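Local coordinates for OBCA, Oxalate Biosynthetic Component A (Burkholderia glumae, PDB 4NNA), which pairs an N-terminal domain of its own family with a TIM barrel that binds a magnesium ion at the C-terminal ends of its strands, at residues L63-H68 with H103-A108; A109-H114 with E151-H156; V223-R228 with L274-S279; V472-G477 with W496-L501. All coordinates share one frame; numbering follows the deposited sequence.

Contact 1: residues L63-H68 with H103-A108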
loop_
_atom_site.group_PDB
_atom_site.type_symbol
_atom_site.label_atom_id
_atom_site.label_comp_id
_atom_site.label_asym_id
_atom_site.label_seq_id
_atom_site.Cartn_x
_atom_site.Cartn_y
_atom_site.Cartn_z
ATOM N N LEU A 63 26.525 -7.327 -2.056
ATOM C CA LEU A 63 25.605 -8.401 -2.403
ATOM C C LEU A 63 25.829 -9.618 -1.515
ATOM O O LEU A 63 26.954 -10.130 -1.400
ATOM C CB LEU A 63 25.776 -8.798 -3.872
ATOM C CG LEU A 63 25.040 -10.047 -4.366
ATOM C CD1 LEU A 63 23.519 -9.862 -4.246
ATOM C CD2 LEU A 63 25.451 -10.370 -5.807
ATOM N N LEU A 64 24.753 -10.069 -0.881
ATOM C CA LEU A 64 24.778 -11.304 -0.111
ATOM C C LEU A 64 23.984 -12.337 -0.903
ATOM O O LEU A 64 22.802 -12.126 -1.177
ATOM C CB LEU A 64 24.146 -11.079 1.264
ATOM C CG LEU A 64 23.896 -12.300 2.155
ATOM C CD1 LEU A 64 25.201 -13.017 2.427
ATOM C CD2 LEU A 64 23.211 -11.904 3.469
ATOM N N GLN A 65 24.631 -13.432 -1.293
ATOM C CA GLN A 65 23.955 -14.476 -2.070
ATOM C C GLN A 65 24.273 -15.868 -1.546
ATOM O O GLN A 65 25.421 -16.180 -1.197
ATOM C CB GLN A 65 24.282 -14.379 -3.569
ATOM C CG GLN A 65 25.715 -14.766 -3.938
ATOM C CD GLN A 65 26.015 -14.572 -5.421
ATOM O OE1 GLN A 65 25.531 -15.323 -6.264
ATOM N NE2 GLN A 65 26.820 -13.562 -5.740
ATOM N N VAL A 66 23.232 -16.689 -1.455
ATOM C CA VAL A 66 23.348 -18.057 -0.979
ATOM C C VAL A 66 22.505 -18.923 -1.897
ATOM O O VAL A 66 21.353 -18.582 -2.167
ATOM C CB VAL A 66 22.808 -18.219 0.464
ATOM C CG1 VAL A 66 23.046 -19.641 0.973
ATOM C CG2 VAL A 66 23.448 -17.212 1.401
ATOM N N GLY A 67 23.095 -20.015 -2.393
ATOM C CA GLY A 67 22.390 -21.023 -3.177
ATOM C C GLY A 67 21.596 -20.499 -4.359
ATOM O O GLY A 67 20.627 -21.130 -4.803
ATOM N N HIS A 68 22.004 -19.350 -4.883
ATOM C CA HIS A 68 21.141 -18.624 -5.815
ATOM C C HIS A 68 21.547 -18.786 -7.271
ATOM O O HIS A 68 20.737 -19.174 -8.108
ATOM C CB HIS A 68 21.050 -17.130 -5.460
ATOM C CG HIS A 68 20.124 -16.358 -6.355
ATOM N ND1 HIS A 68 18.764 -16.312 -6.151
ATOM C CD2 HIS A 68 20.366 -15.617 -7.464
ATOM C CE1 HIS A 68 18.202 -15.575 -7.097
ATOM N NE2 HIS A 68 19.149 -15.144 -7.906
ATOM N N HIS A 103 31.366 -20.453 -11.260
ATOM C CA HIS A 103 30.619 -20.703 -10.031
ATOM C C HIS A 103 30.662 -19.511 -9.082
ATOM O O HIS A 103 31.740 -19.009 -8.766
ATOM C CB HIS A 103 31.154 -21.948 -9.310
ATOM C CG HIS A 103 30.915 -23.227 -10.050
ATOM N ND1 HIS A 103 31.693 -23.630 -11.115
ATOM C CD2 HIS A 103 29.985 -24.197 -9.874
ATOM C CE1 HIS A 103 31.250 -24.791 -11.566
ATOM N NE2 HIS A 103 30.217 -25.157 -10.830
ATOM N N PRO A 104 29.483 -19.072 -8.608
ATOM C CA PRO A 104 29.345 -17.939 -7.684
ATOM C C PRO A 104 29.987 -18.228 -6.324
ATOM O O PRO A 104 30.138 -19.393 -5.951
ATOM C CB PRO A 104 27.825 -17.810 -7.530
ATOM C CG PRO A 104 27.325 -19.196 -7.727
ATOM C CD PRO A 104 28.193 -19.751 -8.828
ATOM N N PRO A 105 30.361 -17.169 -5.589
ATOM C CA PRO A 105 30.997 -17.349 -4.282
ATOM C C PRO A 105 30.078 -18.049 -3.300
ATOM O O PRO A 105 28.858 -17.860 -3.354
ATOM C CB PRO A 105 31.244 -15.911 -3.816
ATOM C CG PRO A 105 30.248 -15.089 -4.566
ATOM C CD PRO A 105 30.162 -15.743 -5.907
ATOM N N ARG A 106 30.666 -18.858 -2.424
ATOM C CA ARG A 106 29.926 -19.542 -1.371
ATOM C C ARG A 106 30.517 -19.092 -0.047
ATOM O O ARG A 106 30.730 -19.893 0.862
ATOM C CB ARG A 106 30.047 -21.063 -1.518
ATOM C CG ARG A 106 29.937 -21.558 -2.957
ATOM C CD ARG A 106 29.782 -23.089 -3.042
ATOM N NE ARG A 106 31.052 -23.802 -2.907
ATOM C CZ ARG A 106 31.187 -25.121 -3.035
ATOM N NH1 ARG A 106 30.128 -25.875 -3.298
ATOM N NH2 ARG A 106 32.378 -25.688 -2.903
ATOM N N LEU A 107 30.790 -17.795 0.041
ATOM C CA LEU A 107 31.414 -17.202 1.218
ATOM C C LEU A 107 30.435 -17.090 2.385
ATOM O O LEU A 107 30.845 -16.919 3.538
ATOM C CB LEU A 107 32.005 -15.833 0.857
ATOM C CG LEU A 107 32.976 -15.847 -0.333
ATOM C CD1 LEU A 107 33.692 -14.516 -0.495
ATOM C CD2 LEU A 107 33.984 -16.989 -0.194
ATOM N N ALA A 108 29.143 -17.196 2.083
ATOM C CA ALA A 108 28.113 -17.139 3.115
ATOM C C ALA A 108 27.452 -18.502 3.297
ATOM O O ALA A 108 26.834 -19.028 2.372
ATOM C CB ALA A 108 27.068 -16.080 2.773
HETATM O O HOH W 1 26.856 -18.376 -0.046
#
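Gln65 lays its carboxamide across the two prolines of the 103-108 loop. OE1 of Gln65 comes within 3.6 Å of CB of Pro104, while its NE2 lies 3.9 Å from CG of Pro105, and the glutamine chain crosses each pyrrolidine ring at about a right angle. Further along the loop, Ala108 points its methyl at the strand. CB of Ala108 is 3.6 Å from CD1 of Leu64 and 4.0 Å from CG2 of Val66, wedged between two branched side chains that rise from the face of the strand opposite Gln65. A water sits between the backbones: it donates to O of Gln65 at 2.9 Å and also approaches O of Ala108, but that second separation of 2.5 Å is too short to be trusted.

The reach of Gln65 comes from its torsions. With chi1 at 71°, CG sits between the backbone N and the carbonyl carbon, and the extended chain beyond carries the amide over to the prolines. Strand 62-66 is held as the middle strand of a small antiparallel sheet in the N-terminal domain: Leu64 and Val66 bond through their backbones to His157 and Gln155, and Leu63 to Ile184 on the other side. The loop also touches that sheet, since Pro105 and Leu107 pack on Ile184.

No direct hydrogen bond joins 63-68 to 103-108. The loop is seated on the sheet by apolar packing of Ala108 and by the prolines lying against the Gln65 amide, with one water, secure only at O of Gln65, as a probable polar link.

Contact 2: residues A109-H114 with E151-H156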
loop_
_atom_site.group_PDB
_atom_site.type_symbol
_atom_site.label_atom_id
_atom_site.label_comp_id
_atom_site.label_asym_id
_atom_site.label_seq_id
_atom_site.Cartn_x
_atom_site.Cartn_y
_atom_site.Cartn_z
ATOM N N ALA A 109 27.591 -19.073 4.492
ATOM C CA ALA A 109 26.949 -20.347 4.817
ATOM C C ALA A 109 25.457 -20.126 5.049
ATOM O O ALA A 109 25.069 -19.099 5.601
ATOM C CB ALA A 109 27.596 -20.962 6.048
ATOM N N PRO A 110 24.615 -21.086 4.628
ATOM C CA PRO A 110 23.161 -20.905 4.758
ATOM C C PRO A 110 22.736 -20.765 6.219
ATOM O O PRO A 110 23.343 -21.409 7.087
ATOM C CB PRO A 110 22.589 -22.200 4.169
ATOM C CG PRO A 110 23.668 -22.727 3.267
ATOM C CD PRO A 110 24.953 -22.358 3.961
ATOM N N ASN A 111 21.727 -19.927 6.465
ATOM C CA ASN A 111 21.191 -19.674 7.809
ATOM C C ASN A 111 22.133 -18.916 8.753
ATOM O O ASN A 111 21.795 -18.672 9.917
ATOM C CB ASN A 111 20.722 -20.979 8.462
ATOM C CG ASN A 111 19.968 -21.865 7.497
ATOM O OD1 ASN A 111 19.000 -21.430 6.873
ATOM N ND2 ASN A 111 20.420 -23.108 7.349
ATOM N N ALA A 112 23.309 -18.543 8.256
ATOM C CA ALA A 112 24.278 -17.827 9.083
ATOM C C ALA A 112 24.034 -16.318 9.106
ATOM O O ALA A 112 24.325 -15.653 10.098
ATOM C CB ALA A 112 25.711 -18.145 8.643
ATOM N N ALA A 113 23.495 -15.777 8.018
ATOM C CA ALA A 113 23.262 -14.334 7.924
ATOM C C ALA A 113 22.139 -13.819 8.828
ATOM O O ALA A 113 21.023 -14.344 8.833
ATOM C CB ALA A 113 23.010 -13.922 6.490
ATOM N N HIS A 114 22.458 -12.773 9.587
ATOM C CA HIS A 114 21.495 -12.101 10.448
ATOM C C HIS A 114 22.077 -10.756 10.849
ATOM O O HIS A 114 23.294 -10.542 10.771
ATOM C CB HIS A 114 21.192 -12.942 11.696
ATOM C CG HIS A 114 22.391 -13.203 12.553
ATOM N ND1 HIS A 114 23.482 -13.921 12.107
ATOM C CD2 HIS A 114 22.673 -12.848 13.830
ATOM C CE1 HIS A 114 24.388 -13.986 13.065
ATOM N NE2 HIS A 114 23.921 -13.349 14.125
ATOM N N GLU A 151 15.091 -16.199 7.141
ATOM C CA GLU A 151 14.769 -17.572 7.484
ATOM C C GLU A 151 14.602 -18.478 6.279
ATOM O O GLU A 151 13.632 -19.223 6.200
ATOM C CB GLU A 151 13.501 -17.602 8.329
ATOM C CG GLU A 151 13.626 -16.791 9.606
ATOM C CD GLU A 151 12.380 -16.866 10.451
ATOM O OE1 GLU A 151 11.270 -16.630 9.914
ATOM O OE2 GLU A 151 12.522 -17.177 11.649
ATOM N N HIS A 152 15.555 -18.419 5.353
ATOM C CA HIS A 152 15.553 -19.301 4.191
ATOM C C HIS A 152 16.982 -19.656 3.814
ATOM O O HIS A 152 17.931 -19.040 4.303
ATOM C CB HIS A 152 14.868 -18.633 2.999
ATOM C CG HIS A 152 13.571 -17.967 3.342
ATOM N ND1 HIS A 152 12.360 -18.624 3.302
ATOM C CD2 HIS A 152 13.300 -16.699 3.734
ATOM C CE1 HIS A 152 11.395 -17.785 3.641
ATOM N NE2 HIS A 152 11.938 -16.609 3.899
ATOM N N GLU A 153 17.133 -20.633 2.926
ATOM C CA GLU A 153 18.456 -21.131 2.574
ATOM C C GLU A 153 18.946 -20.645 1.209
ATOM O O GLU A 153 19.967 -21.117 0.708
ATOM C CB GLU A 153 18.487 -22.660 2.674
ATOM C CG GLU A 153 18.147 -23.152 4.085
ATOM C CD GLU A 153 18.284 -24.652 4.258
ATOM O OE1 GLU A 153 17.905 -25.400 3.330
ATOM O OE2 GLU A 153 18.765 -25.079 5.332
ATOM N N ARG A 154 18.225 -19.694 0.618
ATOM C CA ARG A 154 18.691 -19.029 -0.594
ATOM C C ARG A 154 18.334 -17.551 -0.536
ATOM O O ARG A 154 17.358 -17.178 0.114
ATOM C CB ARG A 154 18.070 -19.659 -1.847
ATOM C CG ARG A 154 16.585 -19.392 -1.998
ATOM C CD ARG A 154 16.004 -19.935 -3.317
ATOM N NE ARG A 154 16.096 -18.981 -4.424
ATOM C CZ ARG A 154 15.422 -19.110 -5.563
ATOM N NH1 ARG A 154 14.614 -20.151 -5.733
ATOM N NH2 ARG A 154 15.545 -18.203 -6.527
ATOM N N GLN A 155 19.128 -16.726 -1.220
ATOM C CA GLN A 155 18.833 -15.305 -1.383
ATOM C C GLN A 155 19.814 -14.646 -2.342
ATOM O O GLN A 155 20.893 -15.185 -2.628
ATOM C CB GLN A 155 18.863 -14.569 -0.033
ATOM C CG GLN A 155 20.269 -14.262 0.488
ATOM C CD GLN A 155 20.316 -14.082 1.997
ATOM O OE1 GLN A 155 20.983 -14.840 2.696
ATOM N NE2 GLN A 155 19.608 -13.076 2.506
ATOM N N HIS A 156 19.428 -13.470 -2.829
ATOM C CA HIS A 156 20.285 -12.652 -3.674
ATOM C C HIS A 156 19.930 -11.214 -3.320
ATOM O O HIS A 156 19.182 -10.552 -4.036
ATOM C CB HIS A 156 20.017 -12.945 -5.154
ATOM C CG HIS A 156 20.987 -12.297 -6.094
ATOM N ND1 HIS A 156 20.852 -10.994 -6.525
ATOM C CD2 HIS A 156 22.097 -12.782 -6.703
ATOM C CE1 HIS A 156 21.837 -10.702 -7.358
ATOM N NE2 HIS A 156 22.608 -11.767 -7.480
HETATM O O HOH W 2 20.734 -18.838 3.975
#
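Asn111 and Glu153 meet at an oblique angle, with the amide and carboxylate planes turned 31° apart. ND2 of Asn111 donates to OE2 of Glu153 over 3.3 Å, a long bond but a straight one, at 175° about the hydrogen. The acceptor lies in the plane of the amide, and OE2 accepts the N-H through its anti lone pair, the side away from the other carboxylate oxygen. The other branch of the amide rests on the glutamate chain: OD1 of Asn111 is 3.4 Å from CG of Glu153.

What presents the asparagine is a type II turn from Ala109 to Ala112, closed by Ala112 N to Ala109 O at 3.2 Å. Asn111 fills its third position with the positive phi expected there (69°), and Pro110, before it, faces CB of Glu153. Beside the side-chain bond, a water accepts from N of Asn111 at 2.9 Å and donates to O of His152. After the turn, ND1 of His114 folds back to O of Ala112 at 2.8 Å, with that oxygen in the ring plane, and Ala113 directs its methyl at Gln155 while also packing on Leu64 of the neighbouring strand.

Most of this polar grip lies among exposed residues of the N-terminal domain, and its charged acceptor probably strengthens an otherwise long bond. Amide, carboxylate and water together tie the turn to the lead-in of strand 155-159.

Contact 3: residues V223-R228 with L274-S279. With MG (magnesium ion), chain B.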
loop_
_atom_site.group_PDB
_atom_site.type_symbol
_atom_site.label_atom_id
_atom_site.label_comp_id
_atom_site.label_asym_id
_atom_site.label_seq_id
_atom_site.Cartn_x
_atom_site.Cartn_y
_atom_site.Cartn_z
ATOM N N VAL A 223 -13.640 -5.246 4.104
ATOM C CA VAL A 223 -12.415 -5.368 3.323
ATOM C C VAL A 223 -12.593 -4.676 1.975
ATOM O O VAL A 223 -13.525 -4.971 1.235
ATOM C CB VAL A 223 -11.987 -6.843 3.139
ATOM C CG1 VAL A 223 -10.653 -6.913 2.411
ATOM C CG2 VAL A 223 -11.875 -7.542 4.498
ATOM N N HIS A 224 -11.707 -3.733 1.677
ATOM C CA HIS A 224 -11.784 -2.966 0.432
ATOM C C HIS A 224 -10.818 -3.551 -0.594
ATOM O O HIS A 224 -9.615 -3.628 -0.337
ATOM C CB HIS A 224 -11.492 -1.484 0.732
ATOM C CG HIS A 224 -11.242 -0.632 -0.479
ATOM N ND1 HIS A 224 -12.251 -0.178 -1.301
ATOM C CD2 HIS A 224 -10.090 -0.113 -0.975
ATOM C CE1 HIS A 224 -11.730 0.559 -2.270
ATOM N NE2 HIS A 224 -10.421 0.614 -2.095
ATOM N N LEU A 225 -11.348 -3.967 -1.747
ATOM C CA LEU A 225 -10.588 -4.762 -2.711
ATOM C C LEU A 225 -10.275 -4.060 -4.036
ATOM O O LEU A 225 -11.069 -3.262 -4.541
ATOM C CB LEU A 225 -11.355 -6.047 -3.030
ATOM C CG LEU A 225 -11.651 -6.982 -1.868
ATOM C CD1 LEU A 225 -12.434 -8.187 -2.376
ATOM C CD2 LEU A 225 -10.355 -7.418 -1.209
ATOM N N HIS A 226 -9.106 -4.383 -4.584
ATOM C CA HIS A 226 -8.752 -4.077 -5.968
ATOM C C HIS A 226 -8.348 -5.414 -6.579
ATOM O O HIS A 226 -8.035 -6.354 -5.849
ATOM C CB HIS A 226 -7.536 -3.144 -6.041
ATOM C CG HIS A 226 -7.825 -1.718 -5.692
ATOM N ND1 HIS A 226 -7.598 -0.677 -6.569
ATOM C CD2 HIS A 226 -8.309 -1.150 -4.558
ATOM C CE1 HIS A 226 -7.940 0.464 -6.000
ATOM N NE2 HIS A 226 -8.373 0.205 -4.778
ATOM N N THR A 227 -8.347 -5.487 -7.908
ATOM C CA THR A 227 -7.692 -6.570 -8.627
ATOM C C THR A 227 -6.597 -6.005 -9.522
ATOM O O THR A 227 -6.534 -4.789 -9.743
ATOM C CB THR A 227 -8.682 -7.381 -9.473
ATOM O OG1 THR A 227 -9.488 -6.484 -10.245
ATOM C CG2 THR A 227 -9.573 -8.217 -8.563
ATOM N N ARG A 228 -5.736 -6.893 -10.024
ATOM C CA ARG A 228 -4.588 -6.498 -10.839
ATOM C C ARG A 228 -4.485 -7.355 -12.104
ATOM O O ARG A 228 -4.800 -8.543 -12.093
ATOM C CB ARG A 228 -3.292 -6.633 -10.033
ATOM C CG ARG A 228 -3.260 -5.834 -8.746
ATOM C CD ARG A 228 -3.321 -4.316 -9.003
ATOM N NE ARG A 228 -2.978 -3.573 -7.792
ATOM C CZ ARG A 228 -1.729 -3.275 -7.435
ATOM N NH1 ARG A 228 -0.698 -3.641 -8.201
ATOM N NH2 ARG A 228 -1.499 -2.610 -6.313
ATOM N N LEU A 274 -17.671 -7.007 1.570
ATOM C CA LEU A 274 -16.774 -6.673 0.476
ATOM C C LEU A 274 -17.073 -5.277 -0.051
ATOM O O LEU A 274 -18.212 -4.942 -0.368
ATOM C CB LEU A 274 -16.864 -7.720 -0.639
ATOM C CG LEU A 274 -16.487 -9.134 -0.172
ATOM C CD1 LEU A 274 -16.419 -10.090 -1.332
ATOM C CD2 LEU A 274 -15.170 -9.136 0.606
ATOM N N ASN A 275 -16.032 -4.461 -0.095
ATOM C CA ASN A 275 -16.133 -3.089 -0.570
ATOM C C ASN A 275 -15.232 -3.002 -1.806
ATOM O O ASN A 275 -14.007 -2.946 -1.699
ATOM C CB ASN A 275 -15.725 -2.125 0.559
ATOM C CG ASN A 275 -15.543 -0.684 0.088
ATOM O OD1 ASN A 275 -15.797 -0.349 -1.070
ATOM N ND2 ASN A 275 -15.092 0.173 0.992
ATOM N N LEU A 276 -15.849 -3.021 -2.984
ATOM C CA LEU A 276 -15.087 -3.131 -4.227
ATOM C C LEU A 276 -14.740 -1.774 -4.826
ATOM O O LEU A 276 -15.604 -0.911 -4.991
ATOM C CB LEU A 276 -15.847 -3.983 -5.247
ATOM C CG LEU A 276 -15.671 -5.504 -5.241
ATOM C CD1 LEU A 276 -15.668 -6.124 -3.856
ATOM C CD2 LEU A 276 -16.725 -6.153 -6.112
ATOM N N SER A 277 -13.469 -1.594 -5.162
ATOM C CA SER A 277 -13.030 -0.378 -5.844
ATOM C C SER A 277 -13.639 -0.312 -7.238
ATOM O O SER A 277 -13.677 -1.309 -7.970
ATOM C CB SER A 277 -11.508 -0.339 -5.959
ATOM O OG SER A 277 -11.096 0.744 -6.777
ATOM N N THR A 278 -14.133 0.864 -7.601
ATOM C CA THR A 278 -14.598 1.094 -8.959
ATOM C C THR A 278 -13.638 2.052 -9.652
ATOM O O THR A 278 -13.902 2.520 -10.757
ATOM C CB THR A 278 -15.984 1.720 -8.968
ATOM O OG1 THR A 278 -15.949 2.940 -8.215
ATOM C CG2 THR A 278 -17.001 0.763 -8.355
ATOM N N SER A 279 -12.520 2.337 -8.990
ATOM C CA SER A 279 -11.545 3.312 -9.488
ATOM C C SER A 279 -10.799 2.844 -10.739
ATOM O O SER A 279 -10.510 1.657 -10.896
ATOM C CB SER A 279 -10.528 3.607 -8.388
ATOM O OG SER A 279 -9.283 4.009 -8.930
HETATM MG MG MG B . -8.946 1.738 -3.303
HETATM O O HOH W 3 -10.870 2.895 -4.523
HETATM O O HOH W 4 -7.616 3.178 -4.589
HETATM O O HOH W 5 -9.520 3.466 -2.247
#
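Ser277 sets its CB over one face of the His226 ring, 3.5 Å from the centroid, in a CH-pi contact at the mouth of the TIM barrel. Strands 222-229 and 273-276 are parallel neighbours in that barrel, linked by a regular ladder: Asn275 N to Val223 O, Leu225 N to Asn275 O at 2.8 Å, and Ser277 N to Leu225 O at 3.0 Å.

Leu225 meets Leu274 and Leu276 through its CD1, on the side covered by helices 205-218 and 255-264. On the other face stand His224 and Asn275, ring and amide planes 65° apart, with OD1 of Asn275 at the edge of the imidazole; ND2 of Asn275 is hydrogen-bonded to OE1 of Glu346.

His224, within the ladder, and His226, just past it, both turn to the metal. NE2 of His224 and NE2 of His226 each bind magnesium at 2.2 Å, and Glu475 and three waters, one of them at a long 2.6 Å, complete six ligands. CB of His226 points away from strand 273-276, yet with CG anti to the carbonyl carbon (chi1 -75°) the ring swings back over Ser277. Its ND1 is hydrogen-bonded to OD1 of Asn251, which fixes the ring's rotation and turns NE2 to the ion. OG of Ser277 bonds to the more distant water at 3.1 Å and accepts from N of Ser279, forming an ST turn.

Contact 4: residues V472-G477 with W496-L501. With MG (magnesium ion), chain B.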
loop_
_atom_site.group_PDB
_atom_site.type_symbol
_atom_site.label_atom_id
_atom_site.label_comp_id
_atom_site.label_asym_id
_atom_site.label_seq_id
_atom_site.Cartn_x
_atom_site.Cartn_y
_atom_site.Cartn_z
ATOM N N VAL A 472 -6.824 0.752 7.327
ATOM C CA VAL A 472 -5.388 0.514 7.163
ATOM C C VAL A 472 -5.218 -0.564 6.105
ATOM O O VAL A 472 -6.195 -1.188 5.706
ATOM C CB VAL A 472 -4.710 0.031 8.464
ATOM C CG1 VAL A 472 -4.798 1.089 9.554
ATOM C CG2 VAL A 472 -5.321 -1.291 8.944
ATOM N N GLY A 473 -3.987 -0.781 5.651
ATOM C CA GLY A 473 -3.712 -1.843 4.698
ATOM C C GLY A 473 -2.585 -1.475 3.751
ATOM O O GLY A 473 -2.170 -0.303 3.693
ATOM N N LEU A 474 -2.093 -2.453 2.991
ATOM C CA LEU A 474 -0.964 -2.208 2.100
ATOM C C LEU A 474 -1.320 -1.229 0.981
ATOM O O LEU A 474 -0.431 -0.629 0.379
ATOM C CB LEU A 474 -0.429 -3.515 1.494
ATOM C CG LEU A 474 0.149 -4.577 2.432
ATOM C CD1 LEU A 474 0.837 -5.682 1.626
ATOM C CD2 LEU A 474 1.099 -3.980 3.465
ATOM N N GLU A 475 -2.609 -1.086 0.688
ATOM C CA GLU A 475 -3.052 -0.060 -0.258
ATOM C C GLU A 475 -2.592 1.342 0.183
ATOM O O GLU A 475 -2.183 2.169 -0.643
ATOM C CB GLU A 475 -4.580 -0.100 -0.406
ATOM C CG GLU A 475 -5.170 1.134 -1.120
ATOM C CD GLU A 475 -6.580 0.893 -1.651
ATOM O OE1 GLU A 475 -7.157 1.836 -2.228
ATOM O OE2 GLU A 475 -7.107 -0.237 -1.509
ATOM N N ASP A 476 -2.625 1.591 1.489
ATOM C CA ASP A 476 -2.368 2.935 2.026
ATOM C C ASP A 476 -0.943 3.135 2.551
ATOM O O ASP A 476 -0.388 4.231 2.469
ATOM C CB ASP A 476 -3.371 3.233 3.142
ATOM C CG ASP A 476 -4.802 3.219 2.645
ATOM O OD1 ASP A 476 -5.703 2.870 3.429
ATOM O OD2 ASP A 476 -5.025 3.539 1.463
ATOM N N GLY A 477 -0.363 2.074 3.102
ATOM C CA GLY A 477 0.996 2.117 3.620
ATOM C C GLY A 477 1.558 0.710 3.735
ATOM O O GLY A 477 0.814 -0.246 3.982
ATOM N N TRP A 496 -3.230 -7.834 7.462
ATOM C CA TRP A 496 -3.751 -8.389 8.721
ATOM C C TRP A 496 -2.943 -7.886 9.918
ATOM O O TRP A 496 -3.506 -7.627 10.986
ATOM C CB TRP A 496 -3.775 -9.926 8.684
ATOM C CG TRP A 496 -2.417 -10.508 8.576
ATOM C CD1 TRP A 496 -1.773 -10.888 7.436
ATOM C CD2 TRP A 496 -1.508 -10.750 9.655
ATOM N NE1 TRP A 496 -0.522 -11.376 7.742
ATOM C CE2 TRP A 496 -0.334 -11.291 9.099
ATOM C CE3 TRP A 496 -1.576 -10.562 11.040
ATOM C CZ2 TRP A 496 0.768 -11.650 9.884
ATOM C CZ3 TRP A 496 -0.487 -10.908 11.814
ATOM C CH2 TRP A 496 0.670 -11.449 11.236
ATOM N N GLU A 497 -1.633 -7.707 9.740
ATOM C CA GLU A 497 -0.801 -7.238 10.851
ATOM C C GLU A 497 -1.113 -5.789 11.212
ATOM O O GLU A 497 -1.195 -5.433 12.390
ATOM C CB GLU A 497 0.701 -7.399 10.569
ATOM C CG GLU A 497 1.528 -7.181 11.842
ATOM C CD GLU A 497 3.024 -7.235 11.633
ATOM O OE1 GLU A 497 3.719 -7.732 12.543
ATOM O OE2 GLU A 497 3.513 -6.759 10.583
ATOM N N GLN A 498 -1.289 -4.953 10.195
ATOM C CA GLN A 498 -1.650 -3.561 10.425
ATOM C C GLN A 498 -3.014 -3.475 11.095
ATOM O O GLN A 498 -3.231 -2.623 11.967
ATOM C CB GLN A 498 -1.643 -2.798 9.098
ATOM C CG GLN A 498 -0.255 -2.741 8.479
ATOM C CD GLN A 498 -0.257 -2.295 7.035
ATOM O OE1 GLN A 498 -1.188 -2.585 6.278
ATOM N NE2 GLN A 498 0.796 -1.593 6.638
ATOM N N VAL A 499 -3.930 -4.355 10.694
ATOM C CA VAL A 499 -5.244 -4.409 11.328
ATOM C C VAL A 499 -5.078 -4.751 12.805
ATOM O O VAL A 499 -5.642 -4.084 13.674
ATOM C CB VAL A 499 -6.178 -5.440 10.654
ATOM C CG1 VAL A 499 -7.425 -5.693 11.523
ATOM C CG2 VAL A 499 -6.577 -4.972 9.251
ATOM N N SER A 500 -4.272 -5.771 13.072
ATOM C CA SER A 500 -4.017 -6.232 14.433
ATOM C C SER A 500 -3.463 -5.123 15.327
ATOM O O SER A 500 -3.943 -4.927 16.452
ATOM C CB SER A 500 -3.050 -7.423 14.412
ATOM O OG SER A 500 -2.994 -8.045 15.681
ATOM N N LEU A 501 -2.456 -4.407 14.821
ATOM C CA LEU A 501 -1.847 -3.314 15.562
ATOM C C LEU A 501 -2.786 -2.129 15.791
ATOM O O LEU A 501 -2.773 -1.543 16.869
ATOM C CB LEU A 501 -0.545 -2.848 14.893
ATOM C CG LEU A 501 0.573 -3.897 14.927
ATOM C CD1 LEU A 501 1.707 -3.493 14.012
ATOM C CD2 LEU A 501 1.078 -4.149 16.364
HETATM MG MG MG B . -8.946 1.738 -3.303
HETATM O O HOH W 3 -10.870 2.895 -4.523
HETATM O O HOH W 4 -7.616 3.178 -4.589
HETATM O O HOH W 5 -9.520 3.466 -2.247
#
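Gln498 is the residue of helix 495-508 that reaches into the loop 472-477, its CB directed at the loop and its chain extended beyond CG. NE2 of Gln498 donates to O of Gly477 at 3.0 Å and 167°. The oxygen lies close to the plane of the glutamine amide, but the donor stands above the carbonyl plane of Gly477, 54° out of it. A second bond from NE2 goes to O of Thr479. On its other branch, OE1 of Gln498 presses against the glycine backbone, 3.1 Å from CA of Gly473, and the Leu474 side chain crosses that of Gln498 at about a right angle, CD2 of Leu474 3.9 Å from OE1 of Gln498.

Next along the helix, Val499 offers CG2 to CG2 of Val472, 3.9 Å apart, a valine methyl that also rests on C of Gln498.

In the loop, O of Gly473 accepts from N of Asp476 at 2.9 Å and from N of Gly477 as well. This turn sends the extended side chain of Glu475 away from the helix, to put OE1 on magnesium at 2.1 Å.

The loop leaves the C-terminal end of barrel strand 469-472, and OG1 of Thr495, at the start of the helix, is hydrogen-bonded to N of Leu474. The helix lies against neighbouring strand 7-10, through Val499 on Ile8 and Ala10, and against helix 205-218, where Trp496 packs on Arg214 and Ser215.

How the contacts relate
Contacts 1 and 2 belong to the N-terminal domain and share one small sheet, in which strands 62-66 and 155-159 are neighbours; their centres are about 10 Å apart. Both are only partly buried, and a water links backbones in contact 2 and probably in contact 1, though contact 1 relies on apolar packing and contact 2 on an exposed amide-carboxylate bond. Contacts 3 and 4 are buried in the TIM barrel, far from the first pair: the centres of contacts 1 and 3 are about 41 Å apart. Contact 3 joins two barrel strands, contact 4 a strand-end loop to an outer helix, and they converge on one magnesium ion, to which contact 3 brings two imidazoles and contact 4 a carboxylate.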